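Local coordinates for type II 3-hydroxyacyl-CoA dehydrogenase (Thermus thermophilus, PDB 1UAY), which probably oxidises 3-hydroxyacyl-CoA to 3-ketoacyl-CoA with a nicotinamide cofactor in fatty acid beta-oxidation, as a member of the short-chain dehydrogenase family, at residues L20-A24 / R25-V29; R56-A59 / R60-E64; G87-G90 / L91-R95; F94-V97 / L98-L102. All coordinates share one frame; numbering follows the deposited sequence.

In the fold
From strand 4-8 the chain runs through helix 13-25 and reaches interaction 1. There a tight turn, not a long loop, ends the helix and opens strand 28-33 of the parallel Rossmann sheet. Interaction 2 follows inside helix 51-64, on the last turns before strand 67-72. It touches interaction 1 through Arg28 CB and Glu64 CB, 3.7 Å apart. Interaction 3 marks the start of helix 91-116, and interaction 4 continues along the same helix. These two share Phe94 and Arg95, and both meet the second subunit. No contact encloses another. The centres of interactions 1 and 3 are about 39 Å apart.

Interaction 1 (L20-A24 / R25-V29)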
loop_
_atom_site.group_PDB
_atom_site.type_symbol
_atom_site.label_atom_id
_atom_site.label_comp_id
_atom_site.label_asym_id
_atom_site.label_seq_id
_atom_site.Cartn_x
_atom_site.Cartn_y
_atom_site.Cartn_z
ATOM N N LEU A 20 -5.354 17.862 -25.501
ATOM C CA LEU A 20 -4.653 18.025 -26.771
ATOM C C LEU A 20 -4.202 16.680 -27.338
ATOM O O LEU A 20 -4.281 16.454 -28.543
ATOM C CB LEU A 20 -3.449 18.958 -26.596
ATOM C CG LEU A 20 -3.794 20.426 -26.317
ATOM C CD1 LEU A 20 -2.530 21.207 -25.990
ATOM C CD2 LEU A 20 -4.497 21.021 -27.528
ATOM N N ALA A 21 -3.737 15.784 -26.473
ATOM C CA ALA A 21 -3.294 14.468 -26.922
ATOM C C ALA A 21 -4.473 13.660 -27.459
ATOM O O ALA A 21 -4.351 12.959 -28.463
ATOM C CB ALA A 21 -2.627 13.722 -25.779
ATOM N N LEU A 22 -5.615 13.758 -26.788
ATOM C CA LEU A 22 -6.801 13.035 -27.229
ATOM C C LEU A 22 -7.289 13.584 -28.565
ATOM O O LEU A 22 -7.724 12.829 -29.436
ATOM C CB LEU A 22 -7.901 13.140 -26.170
ATOM C CG LEU A 22 -7.640 12.322 -24.901
ATOM C CD1 LEU A 22 -8.602 12.743 -23.804
ATOM C CD2 LEU A 22 -7.779 10.836 -25.210
ATOM N N LYS A 23 -7.205 14.900 -28.732
ATOM C CA LYS A 23 -7.629 15.521 -29.983
ATOM C C LYS A 23 -6.741 15.019 -31.121
ATOM O O LYS A 23 -7.231 14.666 -32.192
ATOM C CB LYS A 23 -7.531 17.046 -29.876
ATOM C CG LYS A 23 -7.995 17.794 -31.120
ATOM C CD LYS A 23 -9.487 17.611 -31.357
ATOM C CE LYS A 23 -9.940 18.304 -32.636
ATOM N NZ LYS A 23 -9.644 19.762 -32.624
ATOM N N ALA A 24 -5.433 14.983 -30.881
ATOM C CA ALA A 24 -4.483 14.520 -31.889
ATOM C C ALA A 24 -4.716 13.049 -32.227
ATOM O O ALA A 24 -4.432 12.607 -33.343
ATOM C CB ALA A 24 -3.060 14.718 -31.393
ATOM N N ARG A 25 -5.234 12.299 -31.258
ATOM C CA ARG A 25 -5.511 10.876 -31.430
ATOM C C ARG A 25 -6.780 10.641 -32.244
ATOM O O ARG A 25 -7.028 9.527 -32.703
ATOM C CB ARG A 25 -5.638 10.199 -30.062
ATOM C CG ARG A 25 -5.917 8.701 -30.109
ATOM C CD ARG A 25 -4.730 7.918 -30.649
ATOM N NE ARG A 25 -4.980 6.479 -30.650
ATOM C CZ ARG A 25 -5.879 5.875 -31.422
ATOM N NH1 ARG A 25 -6.620 6.586 -32.263
ATOM N NH2 ARG A 25 -6.042 4.560 -31.350
ATOM N N GLY A 26 -7.587 11.685 -32.412
ATOM C CA GLY A 26 -8.807 11.551 -33.188
ATOM C C GLY A 26 -10.110 11.704 -32.423
ATOM O O GLY A 26 -11.187 11.614 -33.011
ATOM N N TYR A 27 -10.031 11.929 -31.117
ATOM C CA TYR A 27 -11.240 12.099 -30.320
ATOM C C TYR A 27 -11.848 13.480 -30.522
ATOM O O TYR A 27 -11.137 14.445 -30.801
ATOM C CB TYR A 27 -10.945 11.941 -28.822
ATOM C CG TYR A 27 -10.711 10.526 -28.350
ATOM C CD1 TYR A 27 -9.455 9.932 -28.455
ATOM C CD2 TYR A 27 -11.749 9.783 -27.790
ATOM C CE1 TYR A 27 -9.239 8.625 -28.009
ATOM C CE2 TYR A 27 -11.544 8.483 -27.345
ATOM C CZ TYR A 27 -10.289 7.909 -27.455
ATOM O OH TYR A 27 -10.088 6.622 -27.008
ATOM N N ARG A 28 -13.170 13.555 -30.392
ATOM C CA ARG A 28 -13.898 14.821 -30.469
ATOM C C ARG A 28 -13.872 15.227 -28.996
ATOM O O ARG A 28 -14.642 14.712 -28.186
ATOM C CB ARG A 28 -15.335 14.581 -30.933
ATOM C CG ARG A 28 -15.459 14.064 -32.359
ATOM C CD ARG A 28 -15.181 15.163 -33.370
ATOM N NE ARG A 28 -15.501 14.747 -34.732
ATOM C CZ ARG A 28 -15.550 15.570 -35.774
ATOM N NH1 ARG A 28 -15.303 16.863 -35.614
ATOM N NH2 ARG A 28 -15.848 15.100 -36.979
ATOM N N VAL A 29 -12.982 16.151 -28.657
ATOM C CA VAL A 29 -12.783 16.560 -27.271
ATOM C C VAL A 29 -13.544 17.759 -26.731
ATOM O O VAL A 29 -13.548 18.839 -27.327
ATOM C CB VAL A 29 -11.277 16.804 -27.015
ATOM C CG1 VAL A 29 -11.037 17.160 -25.558
ATOM C CG2 VAL A 29 -10.478 15.566 -27.401
HETATM O O HOH W 1 -10.016 14.942 -33.306
#
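Leu22 and Tyr27 meet because each turns its CG beside its own backbone N, with chi1 -72° in Leu22 and -75° in Tyr27. Leu22 CD2 then sits over one face of the Tyr27 ring, 4.2 Å from the ring centroid, in a CH-pi contact. Leu22 O lies at the edge of the same ring, in its plane. Leu22 O also accepts a 3.0 Å bond from Tyr27 N. Leu22 CB packs on Val29 CG2 at 3.7 Å. The turn is a Schellman motif that ends helix 13-25 within a beta-alpha-beta unit of the Rossmann fold. Gly26 takes the positive phi of 114° that the motif needs. Gly26 N bonds to Lys23 O at 3.0 Å, approaching from above the carbonyl plane. Lys23 O takes a second bond from a water, which also donates to Tyr27 O at 2.8 Å. The Lys23 chain passes Tyr27 O, with Lys23 CD 3.6 Å from it, and its NZ forms a salt bridge with Asp40. Leu22 also packs on Leu218 and Leu221 of helix 210-222, while Tyr27 lies against Phe68 and Ala69 of strand 67-72.

Interaction 2 (R56-A59 / R60-E64)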
loop_
_atom_site.group_PDB
_atom_site.type_symbol
_atom_site.label_atom_id
_atom_site.label_comp_id
_atom_site.label_asym_id
_atom_site.label_seq_id
_atom_site.Cartn_x
_atom_site.Cartn_y
_atom_site.Cartn_z
ATOM N N ARG A 56 -24.131 19.254 -18.576
ATOM C CA ARG A 56 -24.079 20.014 -19.819
ATOM C C ARG A 56 -22.868 19.601 -20.650
ATOM O O ARG A 56 -22.960 19.463 -21.871
ATOM C CB ARG A 56 -24.022 21.516 -19.528
ATOM C CG ARG A 56 -24.186 22.388 -20.766
ATOM C CD ARG A 56 -24.668 23.785 -20.400
ATOM N NE ARG A 56 -23.648 24.569 -19.712
ATOM C CZ ARG A 56 -22.592 25.108 -20.311
ATOM N NH1 ARG A 56 -22.414 24.947 -21.617
ATOM N NH2 ARG A 56 -21.716 25.812 -19.608
ATOM N N ALA A 57 -21.732 19.401 -19.985
ATOM C CA ALA A 57 -20.503 19.003 -20.662
ATOM C C ALA A 57 -20.599 17.586 -21.230
ATOM O O ALA A 57 -20.143 17.325 -22.344
ATOM C CB ALA A 57 -19.317 19.110 -19.698
ATOM N N VAL A 58 -21.186 16.675 -20.458
ATOM C CA VAL A 58 -21.350 15.295 -20.897
ATOM C C VAL A 58 -22.242 15.255 -22.141
ATOM O O VAL A 58 -21.919 14.593 -23.125
ATOM C CB VAL A 58 -21.966 14.430 -19.768
ATOM C CG1 VAL A 58 -22.395 13.073 -20.311
ATOM C CG2 VAL A 58 -20.948 14.249 -18.646
ATOM N N ALA A 59 -23.355 15.984 -22.103
ATOM C CA ALA A 59 -24.269 16.026 -23.240
ATOM C C ALA A 59 -23.588 16.646 -24.462
ATOM O O ALA A 59 -23.786 16.193 -25.588
ATOM C CB ALA A 59 -25.524 16.818 -22.877
ATOM N N ARG A 60 -22.787 17.686 -24.241
ATOM C CA ARG A 60 -22.086 18.339 -25.342
ATOM C C ARG A 60 -21.165 17.336 -26.037
ATOM O O ARG A 60 -21.075 17.307 -27.263
ATOM C CB ARG A 60 -21.266 19.525 -24.827
ATOM C CG ARG A 60 -20.555 20.305 -25.928
ATOM C CD ARG A 60 -21.541 21.069 -26.806
ATOM N NE ARG A 60 -20.886 21.664 -27.971
ATOM C CZ ARG A 60 -20.521 20.981 -29.051
ATOM N NH1 ARG A 60 -20.748 19.675 -29.119
ATOM N NH2 ARG A 60 -19.924 21.600 -30.063
ATOM N N ALA A 61 -20.481 16.511 -25.248
ATOM C CA ALA A 61 -19.590 15.504 -25.807
ATOM C C ALA A 61 -20.400 14.484 -26.602
ATOM O O ALA A 61 -20.035 14.126 -27.722
ATOM C CB ALA A 61 -18.814 14.810 -24.692
ATOM N N GLN A 62 -21.509 14.025 -26.027
ATOM C CA GLN A 62 -22.347 13.043 -26.706
ATOM C C GLN A 62 -22.935 13.569 -28.013
ATOM O O GLN A 62 -23.256 12.791 -28.911
ATOM C CB GLN A 62 -23.457 12.560 -25.773
ATOM C CG GLN A 62 -22.929 11.759 -24.594
ATOM C CD GLN A 62 -24.037 11.171 -23.755
ATOM O OE1 GLN A 62 -24.845 11.900 -23.173
ATOM N NE2 GLN A 62 -24.087 9.843 -23.687
ATOM N N GLU A 63 -23.074 14.883 -28.133
ATOM C CA GLU A 63 -23.600 15.442 -29.371
ATOM C C GLU A 63 -22.557 15.309 -30.476
ATOM O O GLU A 63 -22.900 15.244 -31.656
ATOM C CB GLU A 63 -23.979 16.914 -29.191
ATOM C CG GLU A 63 -25.210 17.128 -28.320
ATOM C CD GLU A 63 -25.580 18.589 -28.189
ATOM O OE1 GLU A 63 -24.682 19.404 -27.892
ATOM O OE2 GLU A 63 -26.769 18.927 -28.373
ATOM N N GLU A 64 -21.285 15.265 -30.091
ATOM C CA GLU A 64 -20.198 15.140 -31.060
ATOM C C GLU A 64 -20.006 13.704 -31.546
ATOM O O GLU A 64 -19.778 13.466 -32.735
ATOM C CB GLU A 64 -18.884 15.642 -30.455
ATOM C CG GLU A 64 -18.856 17.130 -30.151
ATOM C CD GLU A 64 -19.009 17.980 -31.397
ATOM O OE1 GLU A 64 -18.232 17.780 -32.353
ATOM O OE2 GLU A 64 -19.902 18.850 -31.417
#
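Val58 and Gln62 lie side by side one turn apart on helix 51-64, an alpha-helix flanking the parallel sheet of the Rossmann fold. The backbone bonds come first. Four i to i+4 hydrogen bonds join 56-59 to 60-64: Arg60 N to Arg56 O, Ala61 N to Ala57 O, Gln62 N to Val58 O and Glu63 N to Ala59 O. The Gln62 N to Val58 O bond is 3.0 Å long and the straightest of them, at 163°. The bond from Glu63 N to Ala59 O is more bent, at 135°.

The side-chain packing is light. Gln62 CG is turned beside its own backbone N, chi1 -67°, which brings it back over the preceding turn. Gln62 CG sits 3.3 Å from Val58 O. Beyond CG the chain is extended, and Gln62 OE1 comes 3.9 Å from Val58 CG1. Glu63 repeats the pattern one residue on, with Glu63 CG 3.2 Å from Ala59 O. Ala57 and Val58 rest on Leu6 of strand 4-8, and Ala61 on Val30 and Leu67. The weak bond from Gln62 NE2 to Ala115 O reaches helix 91-116.

The charged contact is a salt bridge between Arg60 and Glu64. The Arg60 chain bends at chi2, and its side chain touches Ile42 and Val44 of strand 42-45. Glu64 OE2 lies at the guanidinium edge, in its plane, and is met on its anti side. Arg60 NH1 is 2.6 Å from Glu64 OE2, and Arg60 NH2 adds a weak bond of 3.1 Å to the same oxygen.

Interaction 3 (G87-G90 / L91-R95); sequences GPHG and LESFR
Ser93 OG sits between His89 and Gly90. Ser93 OG is 3.1 Å from both His89 CE1 and Gly90 O. The hydroxyl may donate to Gly90 O, but its proton has another acceptor within reach in Glu80. A chi1 of 57° turns OG back toward the residues before the helix. His89 ND1 gives a firmer bond to Gly90 O, 2.8 Å long and 155° at the hydrogen. This oxygen lies almost in the plane of the imidazole, so the bond holds the ring against the first turn of the helix. The His89 ring also meets Phe94, with His89 CE1 3.9 Å from Phe94 CB and Phe94 N near the plane of the ring at its edge. Gly90 is the N-cap residue of helix 91-116. Further out, Glu80 bonds to both Ser93 OG and Gly90 N, tying the cap to an earlier part of the same loop. On the first turn, Arg95 NH1 forms a salt bridge of 3.2 Å to Glu92 OE1. Phe106 of the second subunit stacks on Phe94 and meets His89 edge to face. Within the chain, the helix start lies against helix 146-166, where His89 and Phe94 touch Ala147, and Phe94 also reaches Ala150.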
loop_
_atom_site.group_PDB
_atom_site.type_symbol
_atom_site.label_atom_id
_atom_site.label_comp_id
_atom_site.label_asym_id
_atom_site.label_seq_id
_atom_site.Cartn_x
_atom_site.Cartn_y
_atom_site.Cartn_z
ATOM N N GLY A 87 -4.946 30.107 15.003
ATOM C CA GLY A 87 -5.856 29.055 15.410
ATOM C C GLY A 87 -5.695 27.836 14.527
ATOM O O GLY A 87 -4.766 27.772 13.726
ATOM N N PRO A 88 -6.591 26.850 14.647
ATOM C CA PRO A 88 -6.501 25.641 13.829
ATOM C C PRO A 88 -6.901 25.854 12.374
ATOM O O PRO A 88 -7.532 26.851 12.021
ATOM C CB PRO A 88 -7.442 24.677 14.543
ATOM C CG PRO A 88 -8.510 25.593 15.065
ATOM C CD PRO A 88 -7.702 26.753 15.612
ATOM N N HIS A 89 -6.505 24.898 11.541
ATOM C CA HIS A 89 -6.814 24.874 10.115
ATOM C C HIS A 89 -8.298 25.209 9.964
ATOM O O HIS A 89 -9.132 24.665 10.685
ATOM C CB HIS A 89 -6.535 23.456 9.602
ATOM C CG HIS A 89 -6.571 23.293 8.112
ATOM N ND1 HIS A 89 -7.684 23.570 7.346
ATOM C CD2 HIS A 89 -5.651 22.777 7.263
ATOM C CE1 HIS A 89 -7.449 23.227 6.091
ATOM N NE2 HIS A 89 -6.222 22.742 6.014
ATOM N N GLY A 90 -8.623 26.105 9.040
ATOM C CA GLY A 90 -10.012 26.464 8.831
ATOM C C GLY A 90 -10.823 25.285 8.325
ATOM O O GLY A 90 -10.318 24.436 7.590
ATOM N N LEU A 91 -12.089 25.226 8.711
ATOM C CA LEU A 91 -12.939 24.132 8.278
ATOM C C LEU A 91 -13.410 24.333 6.840
ATOM O O LEU A 91 -13.512 23.370 6.077
ATOM C CB LEU A 91 -14.146 24.002 9.209
ATOM C CG LEU A 91 -14.968 22.718 9.084
ATOM C CD1 LEU A 91 -14.073 21.504 9.331
ATOM C CD2 LEU A 91 -16.110 22.756 10.088
ATOM N N GLU A 92 -13.678 25.579 6.465
ATOM C CA GLU A 92 -14.148 25.870 5.117
ATOM C C GLU A 92 -13.099 25.578 4.050
ATOM O O GLU A 92 -13.433 25.065 2.984
ATOM C CB GLU A 92 -14.612 27.323 5.012
ATOM C CG GLU A 92 -15.177 27.692 3.643
ATOM C CD GLU A 92 -16.147 26.649 3.104
ATOM O OE1 GLU A 92 -17.139 26.329 3.797
ATOM O OE2 GLU A 92 -15.916 26.146 1.983
ATOM N N SER A 93 -11.836 25.896 4.321
ATOM C CA SER A 93 -10.791 25.627 3.339
ATOM C C SER A 93 -10.674 24.120 3.119
ATOM O O SER A 93 -10.466 23.668 1.994
ATOM C CB SER A 93 -9.448 26.205 3.794
ATOM O OG SER A 93 -9.074 25.703 5.061
ATOM N N PHE A 94 -10.818 23.348 4.194
ATOM C CA PHE A 94 -10.751 21.893 4.107
ATOM C C PHE A 94 -11.929 21.403 3.266
ATOM O O PHE A 94 -11.761 20.592 2.355
ATOM C CB PHE A 94 -10.830 21.274 5.507
ATOM C CG PHE A 94 -10.739 19.770 5.517
ATOM C CD1 PHE A 94 -9.503 19.131 5.476
ATOM C CD2 PHE A 94 -11.890 18.992 5.568
ATOM C CE1 PHE A 94 -9.416 17.734 5.489
ATOM C CE2 PHE A 94 -11.815 17.602 5.579
ATOM C CZ PHE A 94 -10.575 16.972 5.540
ATOM N N ARG A 95 -13.120 21.908 3.568
ATOM C CA ARG A 95 -14.317 21.507 2.836
ATOM C C ARG A 95 -14.208 21.817 1.344
ATOM O O ARG A 95 -14.601 21.001 0.510
ATOM C CB ARG A 95 -15.560 22.192 3.422
ATOM C CG ARG A 95 -16.852 21.797 2.718
ATOM C CD ARG A 95 -18.081 22.469 3.317
ATOM N NE ARG A 95 -18.415 21.957 4.645
ATOM C CZ ARG A 95 -18.287 22.648 5.772
ATOM N NH1 ARG A 95 -17.830 23.892 5.744
ATOM N NH2 ARG A 95 -18.624 22.095 6.929
#

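Interaction 4 (F94-V97 / L98-L102); sequences FRRV and LEVNL
Arg96 and Val100 meet one turn apart on helix 91-116. Arg96 sends CG anti to its backbone N and then bends at chi2, 59°. This carries the guanidinium over Val100, crossing it obliquely; Val100 CG2 sits over the centre of one face, 3.4 Å above the plane. Val100 has chi1 -179°, which places CG2 beside its own N, facing Arg96. Leu98 turns CG beside its N, chi1 -73°. Leu98 CD1 then comes obliquely to the Phe94 ring, 3.4 Å from Phe94 CE2. In the conformer modelled here, Glu99 folds at chi2 and runs beside the Arg95 shaft, with Glu99 CG 4.1 Å from Arg95 CG. In that conformer a water donates to Arg95 O and, at 2.7 Å, to Glu99 OE2. Asn101 ND2 lies 3.5 Å from Val97 CG1. The Asn101 amide bonds onward, OD1 to Val76 N and ND2 to Ser151 OG. Four i to i+4 backbone bonds run beneath, and the helix widens into a pi-type turn at 99-102. Arg95 divides its charge between Glu92 in its own chain and Glu99 of the second subunit. The Arg96 to Val100 side-chain contact is dispersive, a methyl over a charged plane with no hydrogen bond, and Val100 also touches the bound adenosine.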
loop_
_atom_site.group_PDB
_atom_site.type_symbol
_atom_site.label_atom_id
_atom_site.label_comp_id
_atom_site.label_asym_id
_atom_site.label_seq_id
_atom_site.Cartn_x
_atom_site.Cartn_y
_atom_site.Cartn_z
ATOM N N PHE A 94 -10.818 23.348 4.194
ATOM C CA PHE A 94 -10.751 21.893 4.107
ATOM C C PHE A 94 -11.929 21.403 3.266
ATOM O O PHE A 94 -11.761 20.592 2.355
ATOM C CB PHE A 94 -10.830 21.274 5.507
ATOM C CG PHE A 94 -10.739 19.770 5.517
ATOM C CD1 PHE A 94 -9.503 19.131 5.476
ATOM C CD2 PHE A 94 -11.890 18.992 5.568
ATOM C CE1 PHE A 94 -9.416 17.734 5.489
ATOM C CE2 PHE A 94 -11.815 17.602 5.579
ATOM C CZ PHE A 94 -10.575 16.972 5.540
ATOM N N ARG A 95 -13.120 21.908 3.568
ATOM C CA ARG A 95 -14.317 21.507 2.836
ATOM C C ARG A 95 -14.208 21.817 1.344
ATOM O O ARG A 95 -14.601 21.001 0.510
ATOM C CB ARG A 95 -15.560 22.192 3.422
ATOM C CG ARG A 95 -16.852 21.797 2.718
ATOM C CD ARG A 95 -18.081 22.469 3.317
ATOM N NE ARG A 95 -18.415 21.957 4.645
ATOM C CZ ARG A 95 -18.287 22.648 5.772
ATOM N NH1 ARG A 95 -17.830 23.892 5.744
ATOM N NH2 ARG A 95 -18.624 22.095 6.929
ATOM N N ARG A 96 -13.670 22.986 1.006
ATOM C CA ARG A 96 -13.527 23.380 -0.393
ATOM C C ARG A 96 -12.639 22.418 -1.173
ATOM O O ARG A 96 -12.969 22.026 -2.295
ATOM C CB ARG A 96 -12.958 24.799 -0.495
ATOM C CG ARG A 96 -12.731 25.271 -1.923
ATOM C CD ARG A 96 -14.019 25.248 -2.735
ATOM N NE ARG A 96 -13.813 25.689 -4.114
ATOM C CZ ARG A 96 -14.773 25.753 -5.031
ATOM N NH1 ARG A 96 -16.014 25.404 -4.720
ATOM N NH2 ARG A 96 -14.497 26.165 -6.260
ATOM N N VAL A 97 -11.509 22.041 -0.585
ATOM C CA VAL A 97 -10.603 21.120 -1.251
ATOM C C VAL A 97 -11.296 19.776 -1.485
ATOM O O VAL A 97 -11.161 19.186 -2.558
ATOM C CB VAL A 97 -9.314 20.915 -0.428
ATOM C CG1 VAL A 97 -8.423 19.888 -1.105
ATOM C CG2 VAL A 97 -8.574 22.238 -0.304
ATOM N N LEU A 98 -12.045 19.297 -0.493
ATOM C CA LEU A 98 -12.761 18.030 -0.638
ATOM C C LEU A 98 -13.830 18.152 -1.712
ATOM O O LEU A 98 -14.014 17.249 -2.528
ATOM C CB LEU A 98 -13.438 17.622 0.674
ATOM C CG LEU A 98 -12.609 17.107 1.852
ATOM C CD1 LEU A 98 -13.562 16.534 2.897
ATOM C CD2 LEU A 98 -11.637 16.033 1.392
ATOM N N GLU A 99 -14.539 19.273 -1.706
ATOM C CA GLU A 99 -15.618 19.497 -2.670
ATOM C C GLU A 99 -15.113 19.435 -4.117
ATOM O O GLU A 99 -15.663 18.738 -4.959
ATOM C CB GLU A 99 -16.288 20.852 -2.394
ATOM C CG GLU A 99 -17.249 20.863 -1.237
ATOM C CD GLU A 99 -18.482 20.041 -1.563
ATOM O OE1 GLU A 99 -19.178 20.363 -2.521
ATOM O OE2 GLU A 99 -18.765 19.104 -0.821
ATOM N N VAL A 100 -14.050 20.167 -4.426
ATOM C CA VAL A 100 -13.537 20.177 -5.790
ATOM C C VAL A 100 -12.812 18.899 -6.209
ATOM O O VAL A 100 -13.142 18.294 -7.231
ATOM C CB VAL A 100 -12.571 21.367 -6.011
ATOM C CG1 VAL A 100 -12.062 21.361 -7.446
ATOM C CG2 VAL A 100 -13.274 22.684 -5.695
ATOM N N ASN A 101 -11.835 18.483 -5.410
ATOM C CA ASN A 101 -11.025 17.314 -5.737
ATOM C C ASN A 101 -11.694 15.958 -5.601
ATOM O O ASN A 101 -11.472 15.070 -6.425
ATOM C CB ASN A 101 -9.750 17.303 -4.888
ATOM C CG ASN A 101 -8.865 18.498 -5.148
ATOM O OD1 ASN A 101 -9.087 19.259 -6.091
ATOM N ND2 ASN A 101 -7.842 18.664 -4.319
ATOM N N LEU A 102 -12.501 15.783 -4.563
ATOM C CA LEU A 102 -13.137 14.491 -4.343
ATOM C C LEU A 102 -14.573 14.446 -4.832
ATOM O O LEU A 102 -14.913 13.615 -5.671
ATOM C CB LEU A 102 -13.054 14.122 -2.857
ATOM C CG LEU A 102 -13.634 12.779 -2.398
ATOM C CD1 LEU A 102 -13.145 11.642 -3.291
ATOM C CD2 LEU A 102 -13.223 12.537 -0.954
HETATM O O HOH W 2 -16.824 18.915 1.024
#